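Local structure of acyl-CoA dehydrogenase (Bacillus subtilis, 5LNX) at residues A287-A292 with K318-D323; E313-K318 with R368-K373. The protein catalyses the FAD-dependent dehydrogenation of saturated acyl-CoA thioesters to 2,3-dehydroacyl-CoA, passing the electrons on to an acceptor. All coordinates share one frame; numbering follows the deposited sequence.

Interaction 1 of 2, residues A287-A292 with K318-D323; sequences ATRAEA and KQFASD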
ATOM      1  N   ALA D 287     -12.386   5.393   7.880  1.00 35.76           N
ATOM      2  CA  ALA D 287     -12.957   5.348   9.232  1.00 33.90           C
ATOM      3  C   ALA D 287     -12.145   4.449  10.158  1.00 31.23           C
ATOM      4  O   ALA D 287     -11.994   4.757  11.333  1.00 36.93           O
ATOM      5  CB  ALA D 287     -14.409   4.876   9.163  1.00 36.00           C
ATOM      6  N   THR D 288     -11.666   3.326   9.617  1.00 30.20           N
ATOM      7  CA  THR D 288     -10.939   2.280  10.372  1.00 32.53           C
ATOM      8  C   THR D 288      -9.530   2.753  10.792  1.00 36.47           C
ATOM      9  O   THR D 288      -9.072   2.534  11.926  1.00 38.58           O
ATOM     10  CB  THR D 288     -10.782   0.974   9.533  1.00 31.00           C
ATOM     11  OG1 THR D 288     -12.065   0.345   9.320  1.00 33.99           O
ATOM     12  CG2 THR D 288      -9.870  -0.027  10.224  1.00 28.89           C
ATOM     13  N   ARG D 289      -8.853   3.391   9.855  1.00 34.08           N
ATOM     14  CA  ARG D 289      -7.530   3.941  10.091  1.00 34.10           C
ATOM     15  C   ARG D 289      -7.629   5.153  11.029  1.00 29.43           C
ATOM     16  O   ARG D 289      -6.651   5.565  11.659  1.00 26.10           O
ATOM     17  CB  ARG D 289      -6.861   4.364   8.749  1.00 37.67           C
ATOM     18  CG  ARG D 289      -6.595   3.382   7.600  1.00 41.10           C
ATOM     19  CD  ARG D 289      -6.003   2.041   8.017  1.00 46.77           C
ATOM     20  NE  ARG D 289      -4.595   1.814   7.636  1.00 50.40           N
ATOM     21  CZ  ARG D 289      -4.047   0.629   7.341  1.00 49.43           C
ATOM     22  NH1 ARG D 289      -4.766  -0.497   7.309  1.00 49.81           N
ATOM     23  NH2 ARG D 289      -2.749   0.580   7.067  1.00 42.70           N
ATOM     24  N   ALA D 290      -8.800   5.778  11.059  1.00 29.34           N
ATOM     25  CA  ALA D 290      -9.038   6.939  11.940  1.00 33.32           C
ATOM     26  C   ALA D 290      -9.359   6.503  13.366  1.00 36.77           C
ATOM     27  O   ALA D 290      -9.162   7.257  14.318  1.00 43.25           O
ATOM     28  CB  ALA D 290     -10.175   7.802  11.412  1.00 32.22           C
ATOM     29  N   GLU D 291      -9.912   5.305  13.498  1.00 39.38           N
ATOM     30  CA  GLU D 291     -10.139   4.718  14.819  1.00 36.24           C
ATOM     31  C   GLU D 291      -8.820   4.224  15.392  1.00 33.87           C
ATOM     32  O   GLU D 291      -8.575   4.313  16.588  1.00 40.79           O
ATOM     33  CB  GLU D 291     -11.145   3.574  14.750  1.00 32.48           C
ATOM     34  N   ALA D 292      -8.008   3.659  14.515  1.00 32.72           N
ATOM     35  CA  ALA D 292      -6.662   3.209  14.847  1.00 32.24           C
ATOM     36  C   ALA D 292      -5.815   4.377  15.352  1.00 33.19           C
ATOM     37  O   ALA D 292      -5.254   4.335  16.449  1.00 31.13           O
ATOM     38  CB  ALA D 292      -6.014   2.586  13.615  1.00 31.60           C
ATOM     39  N   LYS D 318       2.418   9.815  15.483  1.00 23.70           N
ATOM     40  CA  LYS D 318       2.763  10.887  14.527  1.00 22.61           C
ATOM     41  C   LYS D 318       2.834  10.324  13.109  1.00 21.74           C
ATOM     42  O   LYS D 318       2.222  10.855  12.182  1.00 23.01           O
ATOM     43  CB  LYS D 318       4.116  11.524  14.875  1.00 23.19           C
ATOM     44  CG  LYS D 318       4.399  12.870  14.208  1.00 21.73           C
ATOM     45  CD  LYS D 318       5.087  12.732  12.853  1.00 21.76           C
ATOM     46  CE  LYS D 318       5.661  14.063  12.394  1.00 21.20           C
ATOM     47  NZ  LYS D 318       6.199  14.035  10.991  1.00 21.32           N
ATOM     48  N   GLN D 319       3.513   9.192  12.996  1.00 19.89           N
ATOM     49  CA  GLN D 319       3.690   8.483  11.728  1.00 20.26           C
ATOM     50  C   GLN D 319       2.382   7.877  11.206  1.00 21.14           C
ATOM     51  O   GLN D 319       2.112   7.877   9.998  1.00 18.14           O
ATOM     52  CB  GLN D 319       4.730   7.363  11.891  1.00 20.22           C
ATOM     53  CG  GLN D 319       5.037   6.580  10.615  1.00 21.27           C
ATOM     54  CD  GLN D 319       4.291   5.259  10.500  1.00 21.52           C
ATOM     55  OE1 GLN D 319       4.441   4.381  11.359  1.00 26.68           O
ATOM     56  NE2 GLN D 319       3.378   5.170   9.537  1.00 19.19           N
ATOM     57  N   PHE D 320       1.593   7.321  12.115  1.00 23.27           N
ATOM     58  CA  PHE D 320       0.380   6.613  11.708  1.00 25.93           C
ATOM     59  C   PHE D 320      -0.696   7.592  11.228  1.00 24.43           C
ATOM     60  O   PHE D 320      -1.173   7.503  10.100  1.00 19.05           O
ATOM     61  CB  PHE D 320      -0.183   5.724  12.822  1.00 25.46           C
ATOM     62  CG  PHE D 320      -1.218   4.785  12.328  1.00 26.75           C
ATOM     63  CD1 PHE D 320      -0.847   3.563  11.773  1.00 27.30           C
ATOM     64  CD2 PHE D 320      -2.555   5.189  12.246  1.00 26.71           C
ATOM     65  CE1 PHE D 320      -1.802   2.723  11.217  1.00 26.18           C
ATOM     66  CE2 PHE D 320      -3.506   4.357  11.683  1.00 24.09           C
ATOM     67  CZ  PHE D 320      -3.127   3.129  11.162  1.00 25.16           C
ATOM     68  N   ALA D 321      -1.030   8.534  12.104  1.00 25.94           N
ATOM     69  CA  ALA D 321      -2.044   9.556  11.817  1.00 27.01           C
ATOM     70  C   ALA D 321      -1.674  10.362  10.578  1.00 28.12           C
ATOM     71  O   ALA D 321      -2.495  10.540   9.674  1.00 36.33           O
ATOM     72  CB  ALA D 321      -2.229  10.463  13.018  1.00 26.95           C
ATOM     73  N   SER D 322      -0.414  10.772  10.499  1.00 28.43           N
ATOM     74  CA  SER D 322       0.074  11.575   9.364  1.00 27.13           C
ATOM     75  C   SER D 322      -0.132  10.844   8.039  1.00 26.46           C
ATOM     76  O   SER D 322      -0.725  11.374   7.112  1.00 33.18           O
ATOM     77  CB  SER D 322       1.556  11.978   9.549  1.00 25.88           C
ATOM     78  OG  SER D 322       2.436  10.866   9.657  1.00 23.00           O
ATOM     79  N   ASP D 323       0.384   9.636   7.947  1.00 26.49           N
ATOM     80  CA  ASP D 323       0.271   8.831   6.723  1.00 28.05           C
ATOM     81  C   ASP D 323      -1.183   8.538   6.387  1.00 25.19           C
ATOM     82  O   ASP D 323      -1.578   8.534   5.236  1.00 22.46           O
ATOM     83  CB  ASP D 323       1.020   7.492   6.876  1.00 32.01           C
ATOM     84  CG  ASP D 323       2.529   7.660   6.844  1.00 33.55           C
ATOM     85  OD1 ASP D 323       2.992   8.794   6.632  1.00 37.41           O
ATOM     86  OD2 ASP D 323       3.244   6.651   6.995  1.00 35.97           O
TER

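Interaction 2 of 2, residues E313-K318 with R368-K373; sequences EASMAK and RLIISK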
ATOM      1  N   GLU D 313       5.579   5.613  21.691  1.00 44.25           N
ATOM      2  CA  GLU D 313       4.135   5.712  21.392  1.00 39.58           C
ATOM      3  C   GLU D 313       3.789   6.983  20.622  1.00 39.31           C
ATOM      4  O   GLU D 313       2.915   6.985  19.760  1.00 43.32           O
ATOM      5  CB  GLU D 313       3.302   5.632  22.687  1.00 37.57           C
ATOM      6  CG  GLU D 313       3.369   4.272  23.390  1.00 39.40           C
ATOM      7  CD  GLU D 313       4.640   4.101  24.255  1.00 36.77           C
ATOM      8  OE1 GLU D 313       5.424   5.066  24.368  1.00 38.73           O
ATOM      9  OE2 GLU D 313       4.866   3.017  24.827  1.00 31.68           O
ATOM     10  N   ALA D 314       4.482   8.067  20.952  1.00 43.04           N
ATOM     11  CA  ALA D 314       4.284   9.366  20.299  1.00 44.02           C
ATOM     12  C   ALA D 314       4.796   9.343  18.863  1.00 42.62           C
ATOM     13  O   ALA D 314       4.222   9.947  17.969  1.00 46.25           O
ATOM     14  CB  ALA D 314       4.993  10.468  21.085  1.00 49.22           C
ATOM     15  N   SER D 315       5.913   8.660  18.661  1.00 41.70           N
ATOM     16  CA  SER D 315       6.457   8.462  17.312  1.00 35.75           C
ATOM     17  C   SER D 315       5.509   7.668  16.430  1.00 29.71           C
ATOM     18  O   SER D 315       5.267   8.016  15.288  1.00 35.30           O
ATOM     19  CB  SER D 315       7.824   7.778  17.371  1.00 32.67           C
ATOM     20  OG  SER D 315       8.831   8.749  17.452  1.00 32.22           O
ATOM     21  N   MET D 316       5.022   6.571  16.966  1.00 28.01           N
ATOM     22  CA  MET D 316       3.996   5.730  16.302  1.00 30.01           C
ATOM     23  C   MET D 316       2.740   6.504  15.858  1.00 29.73           C
ATOM     24  O   MET D 316       2.296   6.395  14.710  1.00 29.36           O
ATOM     25  CB  MET D 316       3.588   4.576  17.239  1.00 28.51           C
ATOM     26  CG  MET D 316       4.581   3.425  17.246  1.00 27.94           C
ATOM     27  SD  MET D 316       4.285   2.211  18.541  1.00 30.37           S
ATOM     28  CE  MET D 316       5.335   0.838  18.070  1.00 30.93           C
ATOM     29  N   ALA D 317       2.170   7.252  16.799  1.00 29.61           N
ATOM     30  CA  ALA D 317       1.019   8.140  16.540  1.00 28.13           C
ATOM     31  C   ALA D 317       1.262   9.154  15.425  1.00 27.18           C
ATOM     32  O   ALA D 317       0.389   9.393  14.587  1.00 28.59           O
ATOM     33  CB  ALA D 317       0.659   8.890  17.814  1.00 29.44           C
ATOM     34  N   LYS D 318       2.418   9.815  15.483  1.00 23.70           N
ATOM     35  CA  LYS D 318       2.763  10.887  14.527  1.00 22.61           C
ATOM     36  C   LYS D 318       2.834  10.324  13.109  1.00 21.74           C
ATOM     37  O   LYS D 318       2.222  10.855  12.182  1.00 23.01           O
ATOM     38  CB  LYS D 318       4.116  11.524  14.875  1.00 23.19           C
ATOM     39  CG  LYS D 318       4.399  12.870  14.208  1.00 21.73           C
ATOM     40  CD  LYS D 318       5.087  12.732  12.853  1.00 21.76           C
ATOM     41  CE  LYS D 318       5.661  14.063  12.394  1.00 21.20           C
ATOM     42  NZ  LYS D 318       6.199  14.035  10.991  1.00 21.32           N
ATOM     43  N   ARG D 368      10.285   6.361  12.163  1.00 24.29           N
ATOM     44  CA  ARG D 368      10.473   4.922  11.996  1.00 28.51           C
ATOM     45  C   ARG D 368      11.814   4.524  12.595  1.00 31.24           C
ATOM     46  O   ARG D 368      11.889   3.628  13.452  1.00 34.39           O
ATOM     47  CB  ARG D 368      10.371   4.536  10.526  1.00 31.27           C
ATOM     48  CG  ARG D 368       8.929   4.471  10.048  1.00 29.42           C
ATOM     49  CD  ARG D 368       8.784   4.331   8.534  1.00 27.71           C
ATOM     50  NE  ARG D 368       7.395   4.009   8.162  1.00 25.88           N
ATOM     51  CZ  ARG D 368       6.582   4.779   7.437  1.00 26.38           C
ATOM     52  NH1 ARG D 368       6.992   5.945   6.916  1.00 25.16           N
ATOM     53  NH2 ARG D 368       5.328   4.378   7.218  1.00 26.61           N
ATOM     54  N   LEU D 369      12.836   5.307  12.261  1.00 32.75           N
ATOM     55  CA  LEU D 369      14.169   5.202  12.900  1.00 33.07           C
ATOM     56  C   LEU D 369      14.113   5.170  14.433  1.00 27.97           C
ATOM     57  O   LEU D 369      14.524   4.188  15.068  1.00 33.02           O
ATOM     58  CB  LEU D 369      15.053   6.366  12.444  1.00 38.62           C
ATOM     59  N   ILE D 370      13.508   6.195  15.023  1.00 24.77           N
ATOM     60  CA  ILE D 370      13.306   6.244  16.488  1.00 22.91           C
ATOM     61  C   ILE D 370      12.616   4.980  17.012  1.00 23.71           C
ATOM     62  O   ILE D 370      13.106   4.344  17.932  1.00 22.00           O
ATOM     63  CB  ILE D 370      12.427   7.441  16.907  1.00 24.29           C
ATOM     64  CG1 ILE D 370      13.173   8.769  16.722  1.00 27.23           C
ATOM     65  CG2 ILE D 370      11.967   7.288  18.359  1.00 22.49           C
ATOM     66  CD1 ILE D 370      12.326   9.994  17.003  1.00 28.04           C
ATOM     67  N   ILE D 371      11.447   4.657  16.437  1.00 23.81           N
ATOM     68  CA  ILE D 371      10.674   3.484  16.834  1.00 21.85           C
ATOM     69  C   ILE D 371      11.569   2.256  16.781  1.00 24.81           C
ATOM     70  O   ILE D 371      11.690   1.519  17.749  1.00 30.41           O
ATOM     71  CB  ILE D 371       9.456   3.252  15.903  1.00 21.17           C
ATOM     72  CG1 ILE D 371       8.372   4.269  16.193  1.00 19.97           C
ATOM     73  CG2 ILE D 371       8.889   1.837  16.046  1.00 18.67           C
ATOM     74  CD1 ILE D 371       7.512   4.545  14.981  1.00 20.55           C
ATOM     75  N   SER D 372      12.179   2.034  15.625  1.00 26.09           N
ATOM     76  CA  SER D 372      13.109   0.913  15.438  1.00 27.75           C
ATOM     77  C   SER D 372      14.215   0.863  16.501  1.00 26.33           C
ATOM     78  O   SER D 372      14.659  -0.225  16.877  1.00 29.82           O
ATOM     79  CB  SER D 372      13.740   0.983  14.046  1.00 26.65           C
ATOM     80  OG  SER D 372      14.812   1.898  14.037  1.00 26.59           O
ATOM     81  N   LYS D 373      14.684   2.024  16.949  1.00 24.54           N
ATOM     82  CA  LYS D 373      15.687   2.073  18.050  1.00 25.66           C
ATOM     83  C   LYS D 373      15.182   1.500  19.384  1.00 26.69           C
ATOM     84  O   LYS D 373      15.967   0.925  20.147  1.00 23.61           O
ATOM     85  CB  LYS D 373      16.255   3.483  18.264  1.00 24.36           C
ATOM     86  CG  LYS D 373      17.346   3.777  17.263  1.00 24.50           C
ATOM     87  CD  LYS D 373      18.014   5.115  17.497  1.00 25.03           C
ATOM     88  CE  LYS D 373      18.395   5.818  16.221  1.00 24.40           C
ATOM     89  NZ  LYS D 373      18.438   7.285  16.432  1.00 25.03           N
TER

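Interaction 1 of 2, residues A287-A292 with K318-D323
Phe320 reaches from helix 311-326 to Arg289 and Ala292 on helix 277-305, and its ring carries the whole contact. CB points toward the neighbouring helix, and with CG anti to the backbone N (chi1 -167°) the ring is carried on to it. Of the ring atoms, CD2 only grazes the carbonyl of Arg289. CE2, next along that edge, comes to 3.4 Å from Arg289 O, which lies in the plane of the ring, where the slightly positive C-H edge suits an oxygen. CE2 also lies 3.6 Å from Ala292 CB, which approaches obliquely; a methyl at this position lets the ring come close to the backbone. Both helices belong to the C-terminal helical domain of the acyl-CoA dehydrogenase fold, and Ala293 and Leu296 of helix 277-305 also touch the phenylalanine side chain. At the tip, CZ is 3.8 Å from Ala292 CB and 4.0 Å from Arg289 NE. The arginine chain, bent at chi2 and chi3, crosses Phe320 at about a right angle, its guanidinium plane 27° from that of the ring; arginine suits this partly exposed position, where NE can lie near the ring while the charged end need not be buried in the apolar core. Arg289 also packs on Phe320 of the second subunit. Next to Phe320 in the sequence, Gln319 reaches one turn on along its helix, and its NE2 donates to Asp323 OD2 at 2.9 Å, from above the carboxylate plane.

Interaction 2 of 2, residues E313-K318 with R368-K373
Ile371 lies against Ser315 and Met316 through one branch, its CG1-CD1 arm. CG1 is 3.7 Å from Ser315 CB, while CD1 continues to 3.9 Å from Met316 CG and 3.8 Å from Met316 N, touching side chain and backbone together. With CG1 anti to the carbonyl carbon (chi1 -74°), the longer branch is turned to this helix. Met316 runs extended beyond CG and crosses the isoleucine obliquely, meeting it with its CG methylene. Ile370 meets Ser315 OG with CG2 at 3.6 Å and with its own CD1 at 3.7 Å. Serine suits the closest point of the backbones, where the CA atoms of Ser315 and Ile371 are 6.5 Å apart: its side chain is small, and its hydroxyl is hydrogen-bonded to Gln367 OE1. An alanine in place of Ile371 would probably open a gap beside Ser315 CB and take from Met316 CG the apolar contact of the CG1-CD1 arm. Farther out, Met316 and Ile371 both pack on Thr288 of the second subunit, and Arg368 forms a salt bridge with Asp285 of that subunit. The segment axes approach to 9.0 Å with a crossing angle of -145°, a roughly antiparallel pairing of neighbouring helices in the C-terminal helical domain characteristic of acyl-CoA dehydrogenases, here beside the subunit interface.

How the interactions relate
From the N terminus, the chain first runs through 287-292 on helix 277-305, then turns back into helix 311-326, whose 313-318 and 318-323 parts serve interactions 2 and 1 in turn. Interaction 1 closes the shorter loop, with 25 residues between its segments. Interaction 2 closes the longer one when 368-373 of helix 364-376 returns after 49 residues. The segments alternate along the chain, so the loops cross rather than nest. Helix 311-326 is thus tied to helix 277-305 on one hand and to helix 364-376 on the other. Its two segments overlap at Lys318, and a salt bridge from Arg368 NH2 to Asp323 OD2 (3.1 Å) joins segment 368-373 to segment 318-323.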